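Local structure of aspartate-semialdehyde dehydrogenase (Thermus thermophilus, 2YV3) at the interface of chains A and B. The protein is an aspartate-semialdehyde dehydrogenase, probably converting L-aspartyl-4-phosphate to L-aspartate-semialdehyde by NADPH-dependent reductive dephosphorylation early in lysine, methionine and threonine biosynthesis. Coordinates in Å, arbitrary orientation; residue numbers count along the deposited sequence, not the author numbering. Chains: chain A/B, Aspartate-semialdehyde dehydrogenase.

Contact 1: the interface of chains A and B. Residues chain A 271-272, 274, 276; chain B 184-185, 194, 198.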
ATOM      1  N   PRO A 271       9.940  -0.507 -16.986  1.00 25.30           N
ATOM      2  CA  PRO A 271       9.493   0.868 -16.729  1.00 31.83           C
ATOM      3  C   PRO A 271       9.039   1.628 -17.975  1.00 32.68           C
ATOM      4  O   PRO A 271       7.887   2.078 -18.067  1.00 29.85           O
ATOM      5  CB  PRO A 271      10.718   1.510 -16.085  1.00 28.91           C
ATOM      6  CG  PRO A 271      11.331   0.373 -15.346  1.00 32.41           C
ATOM      7  CD  PRO A 271      11.243  -0.765 -16.351  1.00 29.11           C
ATOM      8  N   GLU A 272       9.967   1.782 -18.912  1.00 31.04           N
ATOM      9  CA  GLU A 272       9.722   2.468 -20.177  1.00 35.61           C
ATOM     10  C   GLU A 272       8.372   2.045 -20.768  1.00 33.80           C
ATOM     11  O   GLU A 272       7.617   2.871 -21.297  1.00 32.81           O
ATOM     12  CB  GLU A 272      10.839   2.134 -21.173  1.00 32.67           C
ATOM     13  CG  GLU A 272      12.255   2.359 -20.640  1.00 48.26           C
ATOM     14  CD  GLU A 272      13.347   1.876 -21.600  1.00 50.73           C
ATOM     15  OE1 GLU A 272      13.601   2.548 -22.632  1.00 45.35           O
ATOM     16  OE2 GLU A 272      13.949   0.817 -21.322  1.00 46.92           O
ATOM     17  N   LYS A 274       5.814   0.924 -19.081  1.00 25.01           N
ATOM     18  CA  LYS A 274       4.826   0.899 -18.007  1.00 22.58           C
ATOM     19  C   LYS A 274       4.536  -0.559 -17.747  1.00 25.51           C
ATOM     20  O   LYS A 274       3.379  -0.981 -17.779  1.00 37.26           O
ATOM     21  CB  LYS A 274       3.532   1.604 -18.435  1.00 20.73           C
ATOM     22  CG  LYS A 274       3.695   3.080 -18.768  1.00 22.23           C
ATOM     23  CD  LYS A 274       2.372   3.697 -19.221  1.00 30.25           C
ATOM     24  CE  LYS A 274       2.573   4.864 -20.183  1.00 25.00           C
ATOM     25  NZ  LYS A 274       3.407   5.960 -19.626  1.00 33.73           N
ATOM     26  N   TYR A 276       5.045  -3.471 -14.989  1.00 11.57           N
ATOM     27  CA  TYR A 276       5.356  -3.926 -13.633  1.00  7.97           C
ATOM     28  C   TYR A 276       4.234  -4.830 -13.028  1.00 20.31           C
ATOM     29  O   TYR A 276       3.145  -4.972 -13.597  1.00 11.06           O
ATOM     30  CB  TYR A 276       5.592  -2.682 -12.769  1.00  9.45           C
ATOM     31  CG  TYR A 276       4.766  -1.500 -13.243  1.00 13.06           C
ATOM     32  CD1 TYR A 276       3.393  -1.470 -13.032  1.00 19.83           C
ATOM     33  CD2 TYR A 276       5.327  -0.490 -14.038  1.00 19.57           C
ATOM     34  CE1 TYR A 276       2.590  -0.490 -13.608  1.00 21.59           C
ATOM     35  CE2 TYR A 276       4.521   0.505 -14.626  1.00  8.69           C
ATOM     36  CZ  TYR A 276       3.154   0.481 -14.410  1.00 13.59           C
ATOM     37  OH  TYR A 276       2.309   1.336 -15.062  1.00 23.70           O
TER
ATOM     38  N   ALA B 184      -2.364   5.182 -15.548  1.00 29.16           N
ATOM     39  CA  ALA B 184      -1.479   4.348 -16.339  1.00 21.87           C
ATOM     40  C   ALA B 184      -2.238   3.100 -16.765  1.00 13.56           C
ATOM     41  O   ALA B 184      -2.243   2.727 -17.927  1.00 13.49           O
ATOM     42  CB  ALA B 184      -0.255   3.975 -15.518  1.00 16.45           C
ATOM     43  N   HIS B 185      -2.897   2.467 -15.808  1.00 20.24           N
ATOM     44  CA  HIS B 185      -3.677   1.255 -16.066  1.00 20.53           C
ATOM     45  C   HIS B 185      -5.034   1.431 -15.393  1.00 22.86           C
ATOM     46  O   HIS B 185      -5.302   2.478 -14.809  1.00 25.17           O
ATOM     47  CB  HIS B 185      -2.946   0.044 -15.469  1.00 11.64           C
ATOM     48  CG  HIS B 185      -1.572  -0.166 -16.030  1.00 17.86           C
ATOM     49  ND1 HIS B 185      -1.335  -0.879 -17.189  1.00 14.93           N
ATOM     50  CD2 HIS B 185      -0.366   0.302 -15.623  1.00 23.07           C
ATOM     51  CE1 HIS B 185      -0.045  -0.836 -17.472  1.00 22.74           C
ATOM     52  NE2 HIS B 185       0.565  -0.125 -16.537  1.00 22.60           N
ATOM     53  N   HIS B 194       3.435   2.640  -9.950  1.00 20.61           N
ATOM     54  CA  HIS B 194       4.007   3.614 -10.854  1.00 13.27           C
ATOM     55  C   HIS B 194       3.169   4.869 -10.644  1.00 16.95           C
ATOM     56  O   HIS B 194       1.950   4.769 -10.590  1.00 17.98           O
ATOM     57  CB  HIS B 194       3.828   3.068 -12.267  1.00 21.85           C
ATOM     58  CG  HIS B 194       4.404   3.930 -13.340  1.00 23.76           C
ATOM     59  ND1 HIS B 194       4.011   3.829 -14.657  1.00 16.48           N
ATOM     60  CD2 HIS B 194       5.309   4.934 -13.291  1.00 20.76           C
ATOM     61  CE1 HIS B 194       4.642   4.743 -15.369  1.00 24.41           C
ATOM     62  NE2 HIS B 194       5.437   5.426 -14.564  1.00 19.33           N
ATOM     63  N   PHE B 198       9.448   7.515 -14.748  1.00 32.55           N
ATOM     64  CA  PHE B 198      10.658   6.791 -14.367  1.00 28.02           C
ATOM     65  C   PHE B 198      11.985   7.504 -14.577  1.00 33.19           C
ATOM     66  O   PHE B 198      12.222   8.123 -15.607  1.00 36.65           O
ATOM     67  CB  PHE B 198      10.710   5.464 -15.107  1.00 20.90           C
ATOM     68  CG  PHE B 198       9.640   4.514 -14.700  1.00 30.52           C
ATOM     69  CD1 PHE B 198       9.714   3.854 -13.480  1.00 35.54           C
ATOM     70  CD2 PHE B 198       8.550   4.281 -15.528  1.00 28.76           C
ATOM     71  CE1 PHE B 198       8.711   2.971 -13.087  1.00 37.33           C
ATOM     72  CE2 PHE B 198       7.550   3.408 -15.152  1.00 27.83           C
ATOM     73  CZ  PHE B 198       7.627   2.748 -13.927  1.00 41.62           C
TER

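Contact 2: the interface of chains A and B. Residues chain A 151, 239, 278-280; chain B 190-191, 193.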
ATOM      1  N   TYR A 151      -0.112  -4.691   0.684  1.00 18.11           N
ATOM      2  CA  TYR A 151      -1.287  -4.118   0.026  1.00 18.21           C
ATOM      3  C   TYR A 151      -2.191  -5.355  -0.103  1.00 18.63           C
ATOM      4  O   TYR A 151      -2.406  -5.869  -1.196  1.00 16.58           O
ATOM      5  CB  TYR A 151      -0.920  -3.587  -1.379  1.00 13.86           C
ATOM      6  CG  TYR A 151       0.064  -2.418  -1.403  1.00 14.23           C
ATOM      7  CD1 TYR A 151      -0.369  -1.119  -1.660  1.00 14.55           C
ATOM      8  CD2 TYR A 151       1.403  -2.607  -1.108  1.00  1.00           C
ATOM      9  CE1 TYR A 151       0.510  -0.048  -1.607  1.00 16.75           C
ATOM     10  CE2 TYR A 151       2.286  -1.549  -1.056  1.00  8.49           C
ATOM     11  CZ  TYR A 151       1.847  -0.275  -1.298  1.00 18.55           C
ATOM     12  OH  TYR A 151       2.718   0.785  -1.214  1.00  9.17           O
ATOM     13  N   ALA A 239      -0.446  -7.463  -2.746  1.00 22.56           N
ATOM     14  CA  ALA A 239       0.692  -6.660  -3.188  1.00 25.57           C
ATOM     15  C   ALA A 239       1.620  -6.369  -2.003  1.00 27.59           C
ATOM     16  O   ALA A 239       1.171  -6.237  -0.868  1.00 29.97           O
ATOM     17  CB  ALA A 239       0.207  -5.365  -3.786  1.00 20.87           C
ATOM     18  N   MET A 278       1.078  -6.272 -10.950  1.00 19.96           N
ATOM     19  CA  MET A 278      -0.199  -5.691 -10.586  1.00 16.67           C
ATOM     20  C   MET A 278      -1.287  -6.737 -10.331  1.00 20.26           C
ATOM     21  O   MET A 278      -1.410  -7.723 -11.059  1.00 21.72           O
ATOM     22  CB  MET A 278      -0.688  -4.759 -11.686  1.00  6.20           C
ATOM     23  CG  MET A 278       0.020  -3.456 -11.796  1.00  2.80           C
ATOM     24  SD  MET A 278      -0.895  -2.295 -12.886  1.00 22.12           S
ATOM     25  CE  MET A 278      -1.498  -3.414 -14.214  1.00 13.84           C
ATOM     26  N   PRO A 279      -2.100  -6.532  -9.289  1.00 20.94           N
ATOM     27  CA  PRO A 279      -3.155  -7.519  -9.044  1.00 34.49           C
ATOM     28  C   PRO A 279      -4.013  -7.674 -10.320  1.00 34.07           C
ATOM     29  O   PRO A 279      -4.737  -8.652 -10.508  1.00 29.40           O
ATOM     30  CB  PRO A 279      -3.926  -6.919  -7.853  1.00 33.64           C
ATOM     31  CG  PRO A 279      -3.626  -5.460  -7.911  1.00 25.73           C
ATOM     32  CD  PRO A 279      -2.175  -5.418  -8.333  1.00 18.97           C
ATOM     33  N   LEU A 280      -3.900  -6.695 -11.204  1.00 36.43           N
ATOM     34  CA  LEU A 280      -4.641  -6.699 -12.457  1.00 38.87           C
ATOM     35  C   LEU A 280      -4.342  -7.940 -13.281  1.00 36.63           C
ATOM     36  O   LEU A 280      -5.230  -8.520 -13.898  1.00 37.61           O
ATOM     37  CB  LEU A 280      -4.269  -5.458 -13.273  1.00 37.23           C
ATOM     38  CG  LEU A 280      -4.745  -5.474 -14.722  1.00 34.89           C
ATOM     39  CD1 LEU A 280      -6.257  -5.761 -14.749  1.00 40.72           C
ATOM     40  CD2 LEU A 280      -4.422  -4.139 -15.387  1.00 42.96           C
TER
ATOM     41  N   ASN B 190      -7.578  -2.198  -7.823  1.00 14.46           N
ATOM     42  CA  ASN B 190      -6.218  -2.567  -8.199  1.00 15.70           C
ATOM     43  C   ASN B 190      -5.173  -1.582  -7.664  1.00 17.57           C
ATOM     44  O   ASN B 190      -5.513  -0.480  -7.253  1.00 25.95           O
ATOM     45  CB  ASN B 190      -6.167  -2.622  -9.725  1.00 21.54           C
ATOM     46  CG  ASN B 190      -4.795  -2.899 -10.260  1.00 36.15           C
ATOM     47  OD1 ASN B 190      -4.227  -3.957 -10.017  1.00 37.21           O
ATOM     48  ND2 ASN B 190      -4.252  -1.949 -11.012  1.00 38.89           N
ATOM     49  N   VAL B 191      -3.909  -1.985  -7.643  1.00 11.54           N
ATOM     50  CA  VAL B 191      -2.835  -1.091  -7.206  1.00 15.83           C
ATOM     51  C   VAL B 191      -1.893  -0.927  -8.389  1.00 17.98           C
ATOM     52  O   VAL B 191      -1.634  -1.890  -9.108  1.00 26.21           O
ATOM     53  CB  VAL B 191      -1.997  -1.649  -6.009  1.00 16.52           C
ATOM     54  CG1 VAL B 191      -2.623  -1.267  -4.708  1.00  4.92           C
ATOM     55  CG2 VAL B 191      -1.856  -3.147  -6.114  1.00 15.73           C
ATOM     56  N   PRO B 193       1.921   0.307  -9.178  1.00 19.56           N
ATOM     57  CA  PRO B 193       3.279   0.589  -8.712  1.00 11.90           C
ATOM     58  C   PRO B 193       4.053   1.514  -9.628  1.00 19.29           C
ATOM     59  O   PRO B 193       5.182   1.230 -10.004  1.00 16.34           O
ATOM     60  CB  PRO B 193       3.897  -0.793  -8.653  1.00 11.15           C
ATOM     61  CG  PRO B 193       3.340  -1.423  -9.849  1.00 14.93           C
ATOM     62  CD  PRO B 193       1.873  -1.046  -9.760  1.00 19.27           C
TER

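Contact 1: the interface of chains A and B
A:Tyr276 reaches into chain B between three aromatic side chains, B:His185, B:His194 and B:Phe198, at the homodimer interface of the aspartate-semialdehyde dehydrogenase. From CB its ring runs outward across the subunit boundary. CD2 faces B:Phe198 CZ at 4.0 Å, and CE2 lies at the edge of that phenyl ring, in its plane. B:His194 CB lies over one face of the phenol, 3.4 Å from CZ, while CE1, at the opposite rim, approaches B:His185 CD2 at 3.7 Å. The two imidazoles are turned steeply against the phenol, B:His185 nearly perpendicular, at 88°, and B:His194 less so.

At the tip the phenolic OH takes hydrogen bonds from both. B:His185 NE2 donates to A:Tyr276 OH at 2.7 Å with a marked bend at the hydrogen. B:His194 ND1 donates to A:Tyr276 OH at 3.0 Å along a straighter path, 155°. The oxygen lies close to the plane of each donor ring, so the pair fixes where the phenol ends. With CG anti to the backbone N (chi1 -178°), the imidazole of B:His194 is carried to the phenol, and its second torsion turns ND1 to the OH. B:His185 NE2 also makes a weak bond to the backbone carbonyl A:Lys274 O.

Beside this polar cluster, A:Pro271 CB sits over the centre of the B:Phe198 ring, 3.5 Å from its centroid, in a CH-pi contact. B:Phe198 CE2 lies over the rim of one face of the B:His194 imidazole, a contact within chain B. The chain A residues come from the loop between helices 252-259 and 279-282, and those of chain B from the segment between helices 159-173 and 205-219, all within the dimerisation domain.

Contact 2: the interface of chains A and B
The side-chain amide oxygen OD1 of B:Asn190 points at the start of the short helix 279-282 of chain A, beside A:Pro279 and A:Leu280; its closeness to the proline ring is doubtful. It lies 3.0 Å from A:Leu280 N, but the N-H of that residue is directed elsewhere, so the approach is no hydrogen bond. Both chains meet here through the dimerisation domain of the aspartate-semialdehyde dehydrogenase family.

B:Asn190 holds its CG anti to the backbone N (chi1 176°), which carries the amide away from its own extended backbone and towards chain A. The amide lies obliquely against the A:Pro279 ring, with B:Asn190 CG 3.7 Å from A:Pro279 CG. A:Leu280 CB packs against the same carboxamide, 4.0 Å from B:Asn190 CG. The amide nitrogen ND2 faces A:Met278, 3.9 Å from its thioether sulfur SD.

B:Val191, the next residue, divides its two methyl groups between different neighbours. CG2 is aimed at the A:Pro279 ring, where the model is too tight to weigh, and at A:Ala239 CB, 3.8 Å away. CG1 reaches the rim of the A:Tyr151 ring at CD1, also at 3.8 Å, arriving tilted above the ring plane. The carbonyl O of B:Val191 faces away from these methyls and meets A:Met278 CG. The methionine lies across B:Pro193, its CG 3.7 Å from the proline CD.

A:Ala239 and A:Tyr151 belong to strands 237-246 and 143-151, with the carbonyl A:Ala239 O at the edge of the tyrosine ring. A:Ala239 directly follows A:His238, the presumed proton acceptor, and A:Tyr151 precedes A:Gln152, a predicted substrate-binding residue.

The centres of contact 1 and contact 2 lie about 12 Å apart on one continuous dimer surface. The same two segments serve both: chain B runs from 184 to 198 without a helix or strand, and chain A supplies the loop from 271 onward into helix 279-282. Contact 2 adds strands 143-151 and 237-246, and its centre is about 6 Å from A:His238, against about 17 Å for contact 1. Contact 1 is thus the more peripheral of the two to the active site. Two-fold symmetry repeats both with the chains exchanged, so each subunit may help support its partner's catalytic region.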